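Local coordinates for transcription inhibitor protein Gfh1 (Thermus thermophilus, PDB 2F23) that inhibits all catalytic activities of RNA polymerase by partly occluding its substrate-binding site and preventing NTP binding, at residues Lys52-Lys55 with Ala56-Ala60; Gln17-Glu20 with Arg21-Arg25; Ala29-Ile32 with Leu33-Met37; Val5-Lys9 with Ala10-Arg14. All coordinates share one frame; numbering follows the deposited sequence.

In the fold
Contacts 4, 2 and 3 follow one another along helix 9-37: contact 4 starts it after strand 5-7, contact 2 lies about 16 Å further on between centres, and contact 3 ends it, about 33 Å from contact 4. Contact 1 comes last, on helix 46-71, and meets both contact 2, through I58 over E22, and contact 3, through K52 and K55 against L33; its centre lies about 13 Å from that of contact 2 and about 12 Å from that of contact 3. All four belong to the N-terminal helical hairpin of the GreA/GreB family, probably the part that reaches into the polymerase, as in the Gre factors, and contact 4 joins its base to the C-terminal domain.

Contact 1. Residues Lys52-Lys55 with Ala56-Ala60; sequences KQEK and ARIEA
Four backbone hydrogen bonds of the alpha-helical i to i+4 kind join 52-55 to 56-60, from A56 N to K52 O, R57 N to Q53 O, I58 N to E54 O and E59 N to K55 O. On this frame two salt bridges form. E54 and R57, three residues apart, run side by side, and R57 grips the carboxylate side-on: NE reaches E54 OE1 at 2.9 Å, nearly straight at 167°, while R57 NH1 reaches E54 OE2 at 2.8 Å. Both oxygens are met on their syn side, although the two planes are turned 40° apart. The glutamate gets there by a bend at chi2 (58°), which folds its carboxylate along the helix. Glutamate and arginine suit this spacing because each offers two polar atoms to the other; an alanine in place of E54 would probably leave the R57 guanidinium without this carboxylate and free to turn. One turn apart, K55 and E59 meet more simply, K55 NZ lying 2.7 Å from E59 OE2 and approaching from above the carboxylate plane. K55 is extended up to its last torsion, so its aliphatic part can lie against T30 and L33 of helix 9-37 while its amine stays with E59. I58, buried and apolar, turns to that same helix and packs on E22, so the I58 side of helix 46-71 lies along the seam of the hairpin.

Contact 2. Residues Gln17-Glu20 with Arg21-Arg25; sequences QQLE and RERER
R23 lays its guanidinium across L19, one turn back on helix 9-37 of the N-terminal coiled-coil hairpin. L19 CD1 sits over the centre of the flat group, 3.9 Å above its plane, and L19 CD2 comes within 3.6 Å of R23 NH2. Leucine suits the spot because its branched end offers one methyl to the face and another to a terminal nitrogen, without competing for the hydrogen bonds of the arginine. The R23 chain is extended from CG to NE, which carries the charged end back along the helix to L19. E20 adds a long salt bridge at the edge, E20 OE1 lying 3.8 Å from R23 NE, with the carboxylate and guanidinium planes 80° apart.

Beneath these side chains the backbone supplies regular helical bonds, including E22 N to Q18 O and R23 N to L19 O. Further out, the stronger partner of R23 is E66 of helix 46-71, whose carboxylate probably helps to hold the guanidinium over L19. Q18 and E22 face that helix as well, Q18 against R61 and L65, E22 against I62. The NE2 of Q18 donates to E148, so its amide ties the hairpin to the C-terminal domain. The buried carboxylate of E22 needs polar partners: its OE1 has a long, weak ion pair with R61 NE, and R25 NH1 forms a salt bridge to E22 OE2 at 2.7 Å. A water gives one hydrogen to Q18 OE1 at 3.0 Å and the other to that same E22 OE2 at 2.8 Å.

Contact 3. Residues Ala29-Ile32 with Leu33-Met37; sequences ATKI and LQELM
The last turns of helix 9-37, near the tip of the hairpin, bring I32 and L36 together, four residues apart. The two side chains lie side by side and point the same way, with I32 CG2 4.2 Å from L36 CD1. With chi1 of I32 at -70°, CG1 is turned back along the helix and the CG2 methyl points forward to meet the leucine. A branched aliphatic side chain at each position gives a small apolar patch one turn long.

In this antiparallel hairpin, helix 46-71 runs back along helix 9-37, and the residues turned to it here are mainly small or apolar. A29 touches I58, L33 packs on K52, and L36 reaches L48; the short methyl of A29 lets I58 come close. T30 keeps its hydroxyl with its own helix, through a hydrogen bond of OG1 to L26 O.

The backbone bonds are regular: L33 N to A29 O spans 3.1 Å and Q34 N to T30 O 2.9 Å, and L36 N to I32 O, at 3.1 Å, lies beneath the apolar pair. K31 and E35 carry opposite charges one turn apart, but their charged ends do not meet, and any attraction between them is probably weak. Q34, bent at chi2 (58°), sends its amide onward along the helix, where NE2 donates to E38 OE2.

Contact 4. Residues Val5-Lys9 with Ala10-Arg14; sequences VKLTK and AGYER
T8, the N-cap of helix 9-37, carries the polar contacts, accepting through OG1 from G11 N at 3.0 Å, with a hydrogen-bond angle of 156°; a chi1 of 53° turns the hydroxyl toward the first turn of the helix, where it can reach forward to that amide. The same oxygen is also hydrogen-bonded to D136 OD1, its strongest polar partner. Threonine suits this place because its short side chain reaches an amide of the first turn that has no helical carbonyl before it; a valine here would probably leave the G11 amide without its cap and D136 without its mate. Backbone bonds then begin the helix, Y12 N to T8 O at 3.0 Å and E13 N to K9 O at 3.0 Å.

The apolar contacts come from L7. Its CD1 lies 4.0 Å from Y12 CD1, the two side chains crossing at about a right angle. G11 has no side chain, and its backbone C lies 4.1 Å from L7 CD2, a closeness that suits glycine.

Strand 5-7 pairs with strand 72-74, and L7 also touches V137: a strand-to-helix junction with a threonine N-cap at the base of the coiled-coil hairpin, beside the C-terminal domain.

Contact 1. Residues Lys52-Lys55 with Ala56-Ala60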
loop_
_atom_site.group_PDB
_atom_site.type_symbol
_atom_site.label_atom_id
_atom_site.label_comp_id
_atom_site.label_asym_id
_atom_site.label_seq_id
_atom_site.Cartn_x
_atom_site.Cartn_y
_atom_site.Cartn_z
ATOM N N LYS A 52 -20.451 -10.428 -5.788
ATOM C CA LYS A 52 -20.338 -10.369 -4.336
ATOM C C LYS A 52 -18.864 -10.441 -3.922
ATOM O O LYS A 52 -18.451 -9.781 -2.966
ATOM C CB LYS A 52 -21.130 -11.511 -3.690
ATOM C CG LYS A 52 -22.643 -11.362 -3.838
ATOM C CD LYS A 52 -23.411 -12.410 -3.036
ATOM C CE LYS A 52 -23.156 -13.812 -3.546
ATOM N NZ LYS A 52 -23.944 -14.816 -2.774
ATOM N N GLN A 53 -18.071 -11.225 -4.650
ATOM C CA GLN A 53 -16.654 -11.359 -4.337
ATOM C C GLN A 53 -15.909 -10.044 -4.554
ATOM O O GLN A 53 -15.047 -9.674 -3.756
ATOM C CB GLN A 53 -16.013 -12.457 -5.189
ATOM C CG GLN A 53 -14.531 -12.661 -4.908
ATOM C CD GLN A 53 -13.918 -13.768 -5.744
ATOM O OE1 GLN A 53 -13.879 -13.689 -6.972
ATOM N NE2 GLN A 53 -13.435 -14.809 -5.077
ATOM N N GLU A 54 -16.249 -9.334 -5.626
ATOM C CA GLU A 54 -15.591 -8.066 -5.922
ATOM C C GLU A 54 -16.000 -6.998 -4.910
ATOM O O GLU A 54 -15.168 -6.206 -4.463
ATOM C CB GLU A 54 -15.926 -7.620 -7.348
ATOM C CG GLU A 54 -15.310 -6.282 -7.768
ATOM C CD GLU A 54 -13.786 -6.245 -7.684
ATOM O OE1 GLU A 54 -13.149 -7.292 -7.450
ATOM O OE2 GLU A 54 -13.218 -5.148 -7.863
ATOM N N LYS A 55 -17.278 -6.981 -4.539
ATOM C CA LYS A 55 -17.757 -6.013 -3.561
ATOM C C LYS A 55 -17.018 -6.233 -2.239
ATOM O O LYS A 55 -16.592 -5.279 -1.596
ATOM C CB LYS A 55 -19.272 -6.171 -3.359
ATOM C CG LYS A 55 -19.895 -5.183 -2.380
ATOM C CD LYS A 55 -21.420 -5.249 -2.450
ATOM C CE LYS A 55 -22.077 -4.306 -1.456
ATOM N NZ LYS A 55 -21.903 -4.777 -0.062
ATOM N N ALA A 56 -16.855 -7.493 -1.845
ATOM C CA ALA A 56 -16.168 -7.810 -0.597
ATOM C C ALA A 56 -14.693 -7.423 -0.660
ATOM O O ALA A 56 -14.123 -6.969 0.337
ATOM C CB ALA A 56 -16.304 -9.295 -0.286
ATOM N N ARG A 57 -14.077 -7.609 -1.825
ATOM C CA ARG A 57 -12.666 -7.274 -1.990
ATOM C C ARG A 57 -12.473 -5.786 -1.741
ATOM O O ARG A 57 -11.546 -5.375 -1.040
ATOM C CB ARG A 57 -12.182 -7.622 -3.403
ATOM C CG ARG A 57 -10.677 -7.417 -3.608
ATOM C CD ARG A 57 -10.238 -7.751 -5.028
ATOM N NE ARG A 57 -10.672 -6.751 -6.000
ATOM C CZ ARG A 57 -10.122 -5.548 -6.130
ATOM N NH1 ARG A 57 -10.582 -4.703 -7.039
ATOM N NH2 ARG A 57 -9.107 -5.192 -5.353
ATOM N N ILE A 58 -13.360 -4.981 -2.313
ATOM C CA ILE A 58 -13.277 -3.532 -2.154
ATOM C C ILE A 58 -13.543 -3.127 -0.708
ATOM O O ILE A 58 -12.825 -2.305 -0.142
ATOM C CB ILE A 58 -14.283 -2.822 -3.081
ATOM C CG1 ILE A 58 -13.948 -3.148 -4.540
ATOM C CG2 ILE A 58 -14.236 -1.305 -2.850
ATOM C CD1 ILE A 58 -15.051 -2.795 -5.518
ATOM N N GLU A 59 -14.578 -3.706 -0.109
ATOM C CA GLU A 59 -14.914 -3.390 1.275
ATOM C C GLU A 59 -13.745 -3.648 2.214
ATOM O O GLU A 59 -13.515 -2.873 3.140
ATOM C CB GLU A 59 -16.128 -4.203 1.721
ATOM C CG GLU A 59 -17.378 -3.868 0.939
ATOM C CD GLU A 59 -18.538 -4.775 1.277
ATOM O OE1 GLU A 59 -18.316 -5.997 1.404
ATOM O OE2 GLU A 59 -19.671 -4.268 1.399
ATOM N N ALA A 60 -13.004 -4.725 1.969
ATOM C CA ALA A 60 -11.858 -5.069 2.805
ATOM C C ALA A 60 -10.762 -4.016 2.693
ATOM O O ALA A 60 -10.094 -3.697 3.675
ATOM C CB ALA A 60 -11.312 -6.436 2.414
#

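Contact 2. Residues Gln17-Glu20 with Arg21-Arg25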
loop_
_atom_site.group_PDB
_atom_site.type_symbol
_atom_site.label_atom_id
_atom_site.label_comp_id
_atom_site.label_asym_id
_atom_site.label_seq_id
_atom_site.Cartn_x
_atom_site.Cartn_y
_atom_site.Cartn_z
ATOM N N GLN A 17 -6.789 9.855 -0.627
ATOM C CA GLN A 17 -7.170 9.900 -2.036
ATOM C C GLN A 17 -7.497 8.483 -2.484
ATOM O O GLN A 17 -8.460 8.265 -3.215
ATOM C CB GLN A 17 -6.034 10.468 -2.893
ATOM C CG GLN A 17 -5.659 11.898 -2.533
ATOM C CD GLN A 17 -4.458 12.410 -3.305
ATOM O OE1 GLN A 17 -3.484 11.689 -3.512
ATOM N NE2 GLN A 17 -4.515 13.671 -3.719
ATOM N N GLN A 18 -6.697 7.519 -2.041
ATOM C CA GLN A 18 -6.943 6.130 -2.407
ATOM C C GLN A 18 -8.286 5.681 -1.846
ATOM O O GLN A 18 -9.037 4.962 -2.512
ATOM C CB GLN A 18 -5.836 5.224 -1.875
ATOM C CG GLN A 18 -5.991 3.781 -2.326
ATOM C CD GLN A 18 -4.906 2.876 -1.788
ATOM O OE1 GLN A 18 -4.810 1.711 -2.173
ATOM N NE2 GLN A 18 -4.083 3.406 -0.891
ATOM N N LEU A 19 -8.584 6.092 -0.617
ATOM C CA LEU A 19 -9.850 5.738 0.015
ATOM C C LEU A 19 -11.027 6.294 -0.787
ATOM O O LEU A 19 -12.031 5.616 -0.978
ATOM C CB LEU A 19 -9.900 6.273 1.449
ATOM C CG LEU A 19 -11.219 6.123 2.217
ATOM C CD1 LEU A 19 -11.659 4.669 2.224
ATOM C CD2 LEU A 19 -11.026 6.626 3.641
ATOM N N GLU A 20 -10.903 7.529 -1.260
ATOM C CA GLU A 20 -11.978 8.129 -2.043
ATOM C C GLU A 20 -12.217 7.322 -3.313
ATOM O O GLU A 20 -13.362 7.091 -3.703
ATOM C CB GLU A 20 -11.632 9.575 -2.398
ATOM C CG GLU A 20 -11.435 10.469 -1.186
ATOM C CD GLU A 20 -12.708 10.665 -0.383
ATOM O OE1 GLU A 20 -13.323 9.660 0.035
ATOM O OE2 GLU A 20 -13.090 11.833 -0.161
ATOM N N ARG A 21 -11.134 6.888 -3.951
ATOM C CA ARG A 21 -11.243 6.104 -5.172
ATOM C C ARG A 21 -11.890 4.757 -4.865
ATOM O O ARG A 21 -12.716 4.270 -5.634
ATOM C CB ARG A 21 -9.860 5.907 -5.803
ATOM C CG ARG A 21 -9.350 7.115 -6.598
ATOM C CD ARG A 21 -9.436 8.408 -5.794
ATOM N NE ARG A 21 -8.894 9.565 -6.506
ATOM C CZ ARG A 21 -7.615 9.712 -6.839
ATOM N NH1 ARG A 21 -6.731 8.774 -6.527
ATOM N NH2 ARG A 21 -7.216 10.803 -7.478
ATOM N N GLU A 22 -11.529 4.163 -3.732
ATOM C CA GLU A 22 -12.113 2.878 -3.366
ATOM C C GLU A 22 -13.608 3.008 -3.074
ATOM O O GLU A 22 -14.376 2.095 -3.370
ATOM C CB GLU A 22 -11.391 2.279 -2.155
ATOM C CG GLU A 22 -9.994 1.755 -2.459
ATOM C CD GLU A 22 -9.992 0.715 -3.562
ATOM O OE1 GLU A 22 -10.811 -0.227 -3.497
ATOM O OE2 GLU A 22 -9.170 0.835 -4.493
ATOM N N ARG A 23 -14.025 4.127 -2.486
ATOM C CA ARG A 23 -15.444 4.318 -2.200
ATOM C C ARG A 23 -16.213 4.398 -3.517
ATOM O O ARG A 23 -17.350 3.931 -3.614
ATOM C CB ARG A 23 -15.686 5.597 -1.390
ATOM C CG ARG A 23 -15.192 5.556 0.053
ATOM C CD ARG A 23 -15.717 6.768 0.812
ATOM N NE ARG A 23 -15.075 6.988 2.107
ATOM C CZ ARG A 23 -15.162 6.178 3.156
ATOM N NH1 ARG A 23 -15.868 5.055 3.091
ATOM N NH2 ARG A 23 -14.552 6.509 4.288
ATOM N N GLU A 24 -15.590 4.998 -4.526
ATOM C CA GLU A 24 -16.218 5.123 -5.837
ATOM C C GLU A 24 -16.411 3.729 -6.421
ATOM O O GLU A 24 -17.473 3.407 -6.959
ATOM C CB GLU A 24 -15.340 5.962 -6.771
ATOM C CG GLU A 24 -15.204 7.418 -6.348
ATOM C CD GLU A 24 -14.211 8.190 -7.199
ATOM O OE1 GLU A 24 -14.074 9.413 -6.986
ATOM O OE2 GLU A 24 -13.563 7.579 -8.075
ATOM N N ARG A 25 -15.378 2.903 -6.301
ATOM C CA ARG A 25 -15.438 1.541 -6.809
ATOM C C ARG A 25 -16.487 0.727 -6.065
ATOM O O ARG A 25 -17.150 -0.127 -6.657
ATOM C CB ARG A 25 -14.068 0.874 -6.685
ATOM C CG ARG A 25 -13.006 1.564 -7.526
ATOM C CD ARG A 25 -11.608 1.051 -7.241
ATOM N NE ARG A 25 -10.614 1.811 -7.994
ATOM C CZ ARG A 25 -9.303 1.610 -7.928
ATOM N NH1 ARG A 25 -8.811 0.664 -7.141
ATOM N NH2 ARG A 25 -8.481 2.362 -8.650
HETATM O O HOH W 1 -6.436 1.154 -4.623
#

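Contact 3. Residues Ala29-Ile32 with Leu33-Met37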
loop_
_atom_site.group_PDB
_atom_site.type_symbol
_atom_site.label_atom_id
_atom_site.label_comp_id
_atom_site.label_asym_id
_atom_site.label_seq_id
_atom_site.Cartn_x
_atom_site.Cartn_y
_atom_site.Cartn_z
ATOM N N ALA A 29 -19.593 -1.270 -7.579
ATOM C CA ALA A 29 -19.717 -2.697 -7.298
ATOM C C ALA A 29 -21.068 -3.021 -6.675
ATOM O O ALA A 29 -21.633 -4.087 -6.912
ATOM C CB ALA A 29 -18.593 -3.148 -6.370
ATOM N N THR A 30 -21.579 -2.100 -5.868
ATOM C CA THR A 30 -22.866 -2.302 -5.217
ATOM C C THR A 30 -23.988 -2.197 -6.239
ATOM O O THR A 30 -24.947 -2.971 -6.205
ATOM C CB THR A 30 -23.078 -1.273 -4.100
ATOM O OG1 THR A 30 -22.064 -1.455 -3.105
ATOM C CG2 THR A 30 -24.448 -1.449 -3.464
ATOM N N LYS A 31 -23.863 -1.240 -7.153
ATOM C CA LYS A 31 -24.871 -1.057 -8.190
ATOM C C LYS A 31 -24.947 -2.321 -9.044
ATOM O O LYS A 31 -26.034 -2.812 -9.349
ATOM C CB LYS A 31 -24.522 0.148 -9.067
ATOM C CG LYS A 31 -25.546 0.443 -10.155
ATOM C CD LYS A 31 -25.119 1.623 -11.015
ATOM C CE LYS A 31 -23.845 1.320 -11.790
ATOM N NZ LYS A 31 -24.023 0.185 -12.738
ATOM N N ILE A 32 -23.787 -2.847 -9.423
ATOM C CA ILE A 32 -23.722 -4.061 -10.229
ATOM C C ILE A 32 -24.396 -5.227 -9.511
ATOM O O ILE A 32 -25.181 -5.968 -10.106
ATOM C CB ILE A 32 -22.256 -4.429 -10.550
ATOM C CG1 ILE A 32 -21.674 -3.406 -11.528
ATOM C CG2 ILE A 32 -22.171 -5.841 -11.127
ATOM C CD1 ILE A 32 -20.219 -3.635 -11.862
ATOM N N LEU A 33 -24.091 -5.389 -8.227
ATOM C CA LEU A 33 -24.680 -6.470 -7.450
ATOM C C LEU A 33 -26.196 -6.332 -7.398
ATOM O O LEU A 33 -26.925 -7.303 -7.608
ATOM C CB LEU A 33 -24.118 -6.474 -6.022
ATOM C CG LEU A 33 -24.750 -7.514 -5.090
ATOM C CD1 LEU A 33 -24.538 -8.910 -5.658
ATOM C CD2 LEU A 33 -24.140 -7.405 -3.695
ATOM N N GLN A 34 -26.671 -5.122 -7.126
ATOM C CA GLN A 34 -28.107 -4.874 -7.044
ATOM C C GLN A 34 -28.799 -5.199 -8.363
ATOM O O GLN A 34 -29.868 -5.813 -8.374
ATOM C CB GLN A 34 -28.373 -3.416 -6.666
ATOM C CG GLN A 34 -29.842 -3.089 -6.435
ATOM C CD GLN A 34 -30.469 -3.945 -5.349
ATOM O OE1 GLN A 34 -29.923 -4.077 -4.253
ATOM N NE2 GLN A 34 -31.627 -4.524 -5.647
ATOM N N GLU A 35 -28.193 -4.785 -9.471
ATOM C CA GLU A 35 -28.755 -5.045 -10.793
ATOM C C GLU A 35 -28.901 -6.547 -11.033
ATOM O O GLU A 35 -29.921 -7.006 -11.549
ATOM C CB GLU A 35 -27.859 -4.449 -11.889
ATOM C CG GLU A 35 -27.501 -2.979 -11.717
ATOM C CD GLU A 35 -28.701 -2.057 -11.768
ATOM O OE1 GLU A 35 -29.594 -2.186 -10.905
ATOM O OE2 GLU A 35 -28.747 -1.195 -12.672
ATOM N N LEU A 36 -27.877 -7.312 -10.656
ATOM C CA LEU A 36 -27.899 -8.759 -10.841
ATOM C C LEU A 36 -28.919 -9.435 -9.935
ATOM O O LEU A 36 -29.515 -10.450 -10.305
ATOM C CB LEU A 36 -26.509 -9.349 -10.581
ATOM C CG LEU A 36 -25.417 -8.970 -11.584
ATOM C CD1 LEU A 36 -24.095 -9.574 -11.142
ATOM C CD2 LEU A 36 -25.789 -9.463 -12.976
ATOM N N MET A 37 -29.118 -8.873 -8.748
ATOM C CA MET A 37 -30.073 -9.430 -7.800
ATOM C C MET A 37 -31.495 -9.222 -8.314
ATOM O O MET A 37 -32.382 -10.039 -8.058
ATOM C CB MET A 37 -29.894 -8.778 -6.420
ATOM C CG MET A 37 -28.541 -9.080 -5.773
ATOM S SD MET A 37 -28.304 -8.395 -4.100
ATOM C CE MET A 37 -29.432 -9.374 -3.226
#

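Contact 4. Residues Val5-Lys9 with Ala10-Arg14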
loop_
_atom_site.group_PDB
_atom_site.type_symbol
_atom_site.label_atom_id
_atom_site.label_comp_id
_atom_site.label_asym_id
_atom_site.label_seq_id
_atom_site.Cartn_x
_atom_site.Cartn_y
_atom_site.Cartn_z
ATOM N N VAL A 5 0.346 4.149 14.340
ATOM C CA VAL A 5 0.453 4.466 12.918
ATOM C C VAL A 5 0.918 5.898 12.700
ATOM O O VAL A 5 0.242 6.846 13.092
ATOM C CB VAL A 5 -0.902 4.290 12.199
ATOM C CG1 VAL A 5 -0.755 4.601 10.715
ATOM C CG2 VAL A 5 -1.414 2.878 12.399
ATOM N N LYS A 6 2.076 6.047 12.071
ATOM C CA LYS A 6 2.626 7.364 11.793
ATOM C C LYS A 6 2.550 7.626 10.297
ATOM O O LYS A 6 2.868 6.749 9.493
ATOM C CB LYS A 6 4.087 7.436 12.243
ATOM C CG LYS A 6 4.288 7.322 13.741
ATOM C CD LYS A 6 5.766 7.309 14.096
ATOM C CE LYS A 6 6.365 5.908 14.019
ATOM N NZ LYS A 6 6.266 5.279 12.673
ATOM N N LEU A 7 2.103 8.824 9.930
ATOM C CA LEU A 7 2.001 9.215 8.527
ATOM C C LEU A 7 2.498 10.638 8.349
ATOM O O LEU A 7 2.363 11.464 9.248
ATOM C CB LEU A 7 0.545 9.168 8.049
ATOM C CG LEU A 7 -0.102 7.813 7.770
ATOM C CD1 LEU A 7 -1.586 8.004 7.473
ATOM C CD2 LEU A 7 0.587 7.159 6.586
ATOM N N THR A 8 3.093 10.921 7.198
ATOM C CA THR A 8 3.514 12.283 6.913
ATOM C C THR A 8 2.268 12.895 6.279
ATOM O O THR A 8 1.303 12.186 5.987
ATOM C CB THR A 8 4.647 12.344 5.878
ATOM O OG1 THR A 8 4.260 11.604 4.714
ATOM C CG2 THR A 8 5.939 11.767 6.442
ATOM N N LYS A 9 2.278 14.202 6.057
ATOM C CA LYS A 9 1.130 14.835 5.429
ATOM C C LYS A 9 0.913 14.218 4.052
ATOM O O LYS A 9 -0.220 13.985 3.641
ATOM C CB LYS A 9 1.354 16.345 5.317
ATOM C CG LYS A 9 1.493 17.026 6.672
ATOM C CD LYS A 9 1.643 18.535 6.554
ATOM C CE LYS A 9 0.367 19.191 6.052
ATOM N NZ LYS A 9 0.459 20.677 6.116
ATOM N N ALA A 10 2.005 13.932 3.347
ATOM C CA ALA A 10 1.916 13.336 2.018
ATOM C C ALA A 10 1.348 11.921 2.088
ATOM O O ALA A 10 0.521 11.535 1.265
ATOM C CB ALA A 10 3.293 13.313 1.363
ATOM N N GLY A 11 1.797 11.150 3.074
ATOM C CA GLY A 11 1.316 9.786 3.218
ATOM C C GLY A 11 -0.173 9.746 3.492
ATOM O O GLY A 11 -0.897 8.912 2.939
ATOM N N TYR A 12 -0.626 10.641 4.365
ATOM C CA TYR A 12 -2.040 10.725 4.708
ATOM C C TYR A 12 -2.827 11.104 3.456
ATOM O O TYR A 12 -3.851 10.497 3.147
ATOM C CB TYR A 12 -2.261 11.780 5.793
ATOM C CG TYR A 12 -3.685 11.842 6.295
ATOM C CD1 TYR A 12 -4.078 11.123 7.422
ATOM C CD2 TYR A 12 -4.641 12.614 5.638
ATOM C CE1 TYR A 12 -5.396 11.175 7.886
ATOM C CE2 TYR A 12 -5.953 12.671 6.087
ATOM C CZ TYR A 12 -6.325 11.952 7.210
ATOM O OH TYR A 12 -7.632 12.007 7.648
ATOM N N GLU A 13 -2.337 12.114 2.741
ATOM C CA GLU A 13 -2.985 12.576 1.515
ATOM C C GLU A 13 -3.156 11.441 0.512
ATOM O O GLU A 13 -4.232 11.256 -0.059
ATOM C CB GLU A 13 -2.166 13.693 0.858
ATOM C CG GLU A 13 -2.772 14.197 -0.458
ATOM C CD GLU A 13 -1.963 15.313 -1.094
ATOM O OE1 GLU A 13 -1.468 16.183 -0.348
ATOM O OE2 GLU A 13 -1.836 15.328 -2.336
ATOM N N ARG A 14 -2.091 10.683 0.289
ATOM C CA ARG A 14 -2.159 9.586 -0.663
ATOM C C ARG A 14 -3.202 8.549 -0.268
ATOM O O ARG A 14 -4.008 8.136 -1.097
ATOM C CB ARG A 14 -0.798 8.911 -0.810
ATOM C CG ARG A 14 0.299 9.837 -1.301
ATOM C CD ARG A 14 1.569 9.075 -1.663
ATOM N NE ARG A 14 1.542 8.554 -3.028
ATOM C CZ ARG A 14 0.790 7.538 -3.440
ATOM N NH1 ARG A 14 -0.013 6.910 -2.593
ATOM N NH2 ARG A 14 0.842 7.147 -4.705
#